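Long-range contacts in fatty acid synthase 1, isoform A (Drosophila melanogaster, PDB 6FN6), which probably carries out the de novo synthesis of long-chain saturated fatty acids, this chain being its modifying region with dehydratase, enoylreductase and ketoreductase domains: residues G28-F32 and A68-N72; L140-D144 and R188-L192. The contacts are given in a common frame with arbitrary orientation. Residue numbers count along the deposited sequence, not the author numbering.

How the interactions relate
Both contacts belong to the dehydratase part: interaction 1 to its predicted N-terminal hotdog fold, interaction 2 to the predicted C-terminal one. In a small antiparallel sheet ordered 70-71, 29-31, 24-26, 143-145, interaction 1 pairs the outer strand 70-71 with 29-31; interaction 2 reaches it only through 143-145, its other segment entering strand 191-201 of the large sheet. Interaction 1 is partly buried, held by two backbone hydrogen bonds and apolar side chains, one a phenylalanine. Interaction 2 is buried, without a backbone-to-backbone hydrogen bond; a tyrosine hydroxyl, a CH-pi contact and arginine stems do the work. They meet where G28 N lies 3.1 Å from D144 OD2, a probable hydrogen bond, and L31 CD2 4.1 Å from L192 CD1.

Interaction 1 (G28-F32 and A68-N72); sequences GRILF and ATILN
I30, L71 and F32 contribute nearly half of the 425 Å² buried. The largely extended backbones of 28-32 and 68-72 pair antiparallel over a short run, their end-to-end directions splayed by 116°. I30 faces L71 and L31 faces I70, the latter a non-hydrogen-bonded pair with CA atoms 4.7 Å apart. Two backbone hydrogen bonds set this register: L71 N to I30 O, 2.9 Å, and F32 N to T69 O, 2.8 Å. I30 (m, t) rests its CG2 4.1 Å from L71 CB, while L71 (m, t) brings CD1 to the edge of the F32 ring, 4.1 Å from F32 CD1. F32, chi1 t, sets its CB 3.8 Å from T69 CB. On the face opposite I30 and L71, L31 reaches CD2 to A68 CB, 3.9 Å. In the predicted N-terminal hotdog fold, 70-71 is an outer strand of a small antiparallel sheet, with 24-26 beyond 29-31; L31 O accepts a hydrogen bond from ND1 of H24, the predicted proton acceptor, and the F32 ring meets Y37 of helix 34-48 edge-to-face.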
loop_
_atom_site.group_PDB
_atom_site.type_symbol
_atom_site.label_atom_id
_atom_site.label_comp_id
_atom_site.label_asym_id
_atom_site.label_seq_id
_atom_site.Cartn_x
_atom_site.Cartn_y
_atom_site.Cartn_z
ATOM N N GLY A 28 25.971 15.125 -20.739
ATOM C CA GLY A 28 27.420 15.149 -20.641
ATOM C C GLY A 28 28.039 14.021 -19.840
ATOM O O GLY A 28 29.200 14.100 -19.440
ATOM N N ARG A 29 27.270 12.966 -19.603
ATOM C CA ARG A 29 27.785 11.807 -18.886
ATOM C C ARG A 29 27.163 10.506 -19.393
ATOM O O ARG A 29 26.016 10.487 -19.845
ATOM C CB ARG A 29 27.536 11.973 -17.379
ATOM C CG ARG A 29 26.205 12.642 -17.030
ATOM C CD ARG A 29 26.059 12.921 -15.537
ATOM N NE ARG A 29 24.849 13.699 -15.257
ATOM C CZ ARG A 29 23.653 13.185 -14.973
ATOM N NH1 ARG A 29 23.476 11.871 -14.915
ATOM N NH2 ARG A 29 22.628 13.995 -14.741
ATOM N N ILE A 30 27.936 9.426 -19.329
ATOM C CA ILE A 30 27.465 8.120 -19.777
ATOM C C ILE A 30 26.579 7.509 -18.696
ATOM O O ILE A 30 27.002 7.357 -17.549
ATOM C CB ILE A 30 28.642 7.181 -20.116
ATOM C CG1 ILE A 30 29.505 7.787 -21.227
ATOM C CG2 ILE A 30 28.128 5.800 -20.528
ATOM C CD1 ILE A 30 30.815 7.054 -21.468
ATOM N N LEU A 31 25.357 7.145 -19.072
ATOM C CA LEU A 31 24.430 6.500 -18.149
ATOM C C LEU A 31 24.111 5.091 -18.610
ATOM O O LEU A 31 23.793 4.873 -19.781
ATOM C CB LEU A 31 23.132 7.298 -18.036
ATOM C CG LEU A 31 23.080 8.361 -16.943
ATOM C CD1 LEU A 31 24.048 9.481 -17.271
ATOM C CD2 LEU A 31 21.664 8.884 -16.789
ATOM N N PHE A 32 24.190 4.131 -17.695
ATOM C CA PHE A 32 23.781 2.779 -18.032
ATOM C C PHE A 32 22.284 2.808 -18.296
ATOM O O PHE A 32 21.509 3.161 -17.409
ATOM C CB PHE A 32 24.111 1.780 -16.929
ATOM C CG PHE A 32 24.057 0.353 -17.390
ATOM C CD1 PHE A 32 25.064 -0.162 -18.189
ATOM C CD2 PHE A 32 22.992 -0.466 -17.051
ATOM C CE1 PHE A 32 25.019 -1.470 -18.630
ATOM C CE2 PHE A 32 22.941 -1.775 -17.486
ATOM C CZ PHE A 32 23.956 -2.279 -18.278
ATOM N N ALA A 68 20.179 6.415 -11.212
ATOM C CA ALA A 68 20.962 6.334 -12.436
ATOM C C ALA A 68 22.335 5.740 -12.156
ATOM O O ALA A 68 22.887 5.914 -11.069
ATOM C CB ALA A 68 21.101 7.710 -13.071
ATOM N N THR A 69 22.880 5.036 -13.144
ATOM C CA THR A 69 24.227 4.487 -13.042
ATOM C C THR A 69 25.128 5.230 -14.012
ATOM O O THR A 69 24.948 5.156 -15.228
ATOM C CB THR A 69 24.287 2.975 -13.353
ATOM O OG1 THR A 69 23.300 2.273 -12.586
ATOM C CG2 THR A 69 25.662 2.413 -13.032
ATOM N N ILE A 70 26.093 5.952 -13.460
ATOM C CA ILE A 70 27.010 6.743 -14.256
ATOM C C ILE A 70 28.261 5.911 -14.497
ATOM O O ILE A 70 28.759 5.254 -13.582
ATOM C CB ILE A 70 27.336 8.074 -13.561
ATOM C CG1 ILE A 70 26.076 8.940 -13.492
ATOM C CG2 ILE A 70 28.456 8.809 -14.298
ATOM C CD1 ILE A 70 26.245 10.242 -12.722
ATOM N N LEU A 71 28.756 5.931 -15.731
ATOM C CA LEU A 71 29.972 5.204 -16.070
ATOM C C LEU A 71 31.033 6.182 -16.559
ATOM O O LEU A 71 30.716 7.182 -17.203
ATOM C CB LEU A 71 29.692 4.149 -17.144
ATOM C CG LEU A 71 28.411 3.324 -16.988
ATOM C CD1 LEU A 71 28.258 2.353 -18.152
ATOM C CD2 LEU A 71 28.386 2.576 -15.660
ATOM N N ASN A 72 32.291 5.889 -16.244
ATOM C CA ASN A 72 33.418 6.688 -16.719
ATOM C C ASN A 72 33.935 6.144 -18.050
ATOM O O ASN A 72 33.230 5.411 -18.741
ATOM C CB ASN A 72 34.532 6.707 -15.672
ATOM C CG ASN A 72 34.072 7.279 -14.343
ATOM O OD1 ASN A 72 34.189 6.632 -13.301
ATOM N ND2 ASN A 72 33.543 8.498 -14.374
#

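Interaction 2 (L140-D144 and R188-L192); sequences LRGYD and RELYL
Residues 140-144 run from the last turn of helix 131-141 into strand 143-145, and G142, at phi 124° and psi -16°, closes the helix in a Schellman motif. Segment 188-192 is extended from E189 onward and enters strand 191-201. The backbones come closest at R141 and E189, CA to CA 4.8 Å, without a hydrogen bond between them. A CB on G142 would crowd L190 CD1 and jam against the preceding carbonyl. Y143, chi1 m, turns its ring over L190 (t, p), whose CD1 sits 3.6 Å from the ring centroid, 14° off the normal, a CH-pi contact. Y143 OH donates a short hydrogen bond to Y191 O, 2.5 Å. R141 (m, t, t) lies extended across the start of 188-192, with CD 3.8 Å from R188 CA and 3.7 Å from E189 O, while L140 CD2 meets R188 NH2 at 3.3 Å. Both guanidinium groups form salt bridges to E137, and R188 also bonds to Y964 of helix 963-974. The contact ties a helix-to-strand turn to a long strand within the predicted C-terminal hotdog fold of the dehydratase, with the Y143 side chain about 7 Å from that of H24 and 8 Å from that of D175, the predicted catalytic pair.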
loop_
_atom_site.group_PDB
_atom_site.type_symbol
_atom_site.label_atom_id
_atom_site.label_comp_id
_atom_site.label_asym_id
_atom_site.label_seq_id
_atom_site.Cartn_x
_atom_site.Cartn_y
_atom_site.Cartn_z
ATOM N N LEU A 140 18.760 19.462 -27.497
ATOM C CA LEU A 140 18.386 20.673 -26.780
ATOM C C LEU A 140 17.830 20.351 -25.402
ATOM O O LEU A 140 17.877 21.184 -24.496
ATOM C CB LEU A 140 17.358 21.478 -27.575
ATOM C CG LEU A 140 17.928 22.562 -28.490
ATOM C CD1 LEU A 140 18.857 21.972 -29.540
ATOM C CD2 LEU A 140 16.791 23.324 -29.142
ATOM N N ARG A 141 17.293 19.145 -25.248
ATOM C CA ARG A 141 16.710 18.738 -23.978
ATOM C C ARG A 141 17.747 18.181 -23.005
ATOM O O ARG A 141 17.490 18.103 -21.807
ATOM C CB ARG A 141 15.620 17.699 -24.212
ATOM C CG ARG A 141 14.493 18.181 -25.108
ATOM C CD ARG A 141 13.262 17.314 -24.922
ATOM N NE ARG A 141 12.320 17.410 -26.030
ATOM C CZ ARG A 141 11.108 16.860 -26.025
ATOM N NH1 ARG A 141 10.682 16.182 -24.965
ATOM N NH2 ARG A 141 10.315 16.993 -27.079
ATOM N N GLY A 142 18.914 17.805 -23.518
ATOM C CA GLY A 142 19.972 17.266 -22.681
ATOM C C GLY A 142 20.480 15.900 -23.106
ATOM O O GLY A 142 21.546 15.467 -22.663
ATOM N N TYR A 143 19.717 15.210 -23.950
ATOM C CA TYR A 143 20.118 13.896 -24.437
ATOM C C TYR A 143 21.217 14.012 -25.486
ATOM O O TYR A 143 21.018 14.619 -26.538
ATOM C CB TYR A 143 18.928 13.149 -25.040
ATOM C CG TYR A 143 17.720 13.046 -24.142
ATOM C CD1 TYR A 143 17.591 12.000 -23.236
ATOM C CD2 TYR A 143 16.702 13.983 -24.210
ATOM C CE1 TYR A 143 16.483 11.899 -22.416
ATOM C CE2 TYR A 143 15.590 13.891 -23.396
ATOM C CZ TYR A 143 15.483 12.846 -22.502
ATOM O OH TYR A 143 14.374 12.759 -21.689
ATOM N N ASP A 144 22.369 13.413 -25.204
ATOM C CA ASP A 144 23.496 13.449 -26.129
ATOM C C ASP A 144 23.748 12.069 -26.722
ATOM O O ASP A 144 24.842 11.522 -26.599
ATOM C CB ASP A 144 24.746 13.946 -25.408
ATOM C CG ASP A 144 24.514 15.260 -24.688
ATOM O OD1 ASP A 144 24.453 16.308 -25.365
ATOM O OD2 ASP A 144 24.376 15.241 -23.445
ATOM N N ARG A 188 9.981 20.553 -23.062
ATOM C CA ARG A 188 11.281 20.273 -23.662
ATOM C C ARG A 188 12.388 20.259 -22.618
ATOM O O ARG A 188 13.294 21.089 -22.654
ATOM C CB ARG A 188 11.603 21.308 -24.738
ATOM C CG ARG A 188 10.502 21.506 -25.764
ATOM C CD ARG A 188 10.869 22.613 -26.740
ATOM N NE ARG A 188 11.943 22.222 -27.649
ATOM C CZ ARG A 188 12.605 23.070 -28.431
ATOM N NH1 ARG A 188 12.309 24.362 -28.413
ATOM N NH2 ARG A 188 13.568 22.627 -29.228
ATOM N N GLU A 189 12.307 19.312 -21.691
ATOM C CA GLU A 189 13.300 19.188 -20.633
ATOM C C GLU A 189 13.803 17.752 -20.551
ATOM O O GLU A 189 13.309 16.873 -21.258
ATOM C CB GLU A 189 12.701 19.620 -19.295
ATOM C CG GLU A 189 12.387 21.106 -19.188
ATOM C CD GLU A 189 13.616 21.982 -19.327
ATOM O OE1 GLU A 189 13.462 23.161 -19.711
ATOM O OE2 GLU A 189 14.733 21.496 -19.043
ATOM N N LEU A 190 14.786 17.517 -19.690
ATOM C CA LEU A 190 15.395 16.198 -19.574
ATOM C C LEU A 190 14.542 15.276 -18.704
ATOM O O LEU A 190 14.314 15.552 -17.527
ATOM C CB LEU A 190 16.812 16.308 -19.006
ATOM C CG LEU A 190 17.609 15.006 -18.906
ATOM C CD1 LEU A 190 17.826 14.392 -20.279
ATOM C CD2 LEU A 190 18.942 15.245 -18.214
ATOM N N TYR A 191 14.072 14.185 -19.305
ATOM C CA TYR A 191 13.310 13.159 -18.599
ATOM C C TYR A 191 14.079 11.845 -18.570
ATOM O O TYR A 191 14.671 11.447 -19.575
ATOM C CB TYR A 191 11.958 12.921 -19.273
ATOM C CG TYR A 191 10.888 13.943 -18.967
ATOM C CD1 TYR A 191 10.163 13.883 -17.784
ATOM C CD2 TYR A 191 10.587 14.954 -19.870
ATOM C CE1 TYR A 191 9.175 14.806 -17.504
ATOM C CE2 TYR A 191 9.601 15.883 -19.599
ATOM C CZ TYR A 191 8.897 15.804 -18.414
ATOM O OH TYR A 191 7.914 16.727 -18.138
ATOM N N LEU A 192 14.057 11.173 -17.424
ATOM C CA LEU A 192 14.654 9.846 -17.297
ATOM C C LEU A 192 13.607 8.851 -16.797
ATOM O O LEU A 192 12.771 9.198 -15.962
ATOM C CB LEU A 192 15.854 9.877 -16.350
ATOM C CG LEU A 192 17.101 10.617 -16.840
ATOM C CD1 LEU A 192 18.117 10.735 -15.723
ATOM C CD2 LEU A 192 17.714 9.895 -18.030
#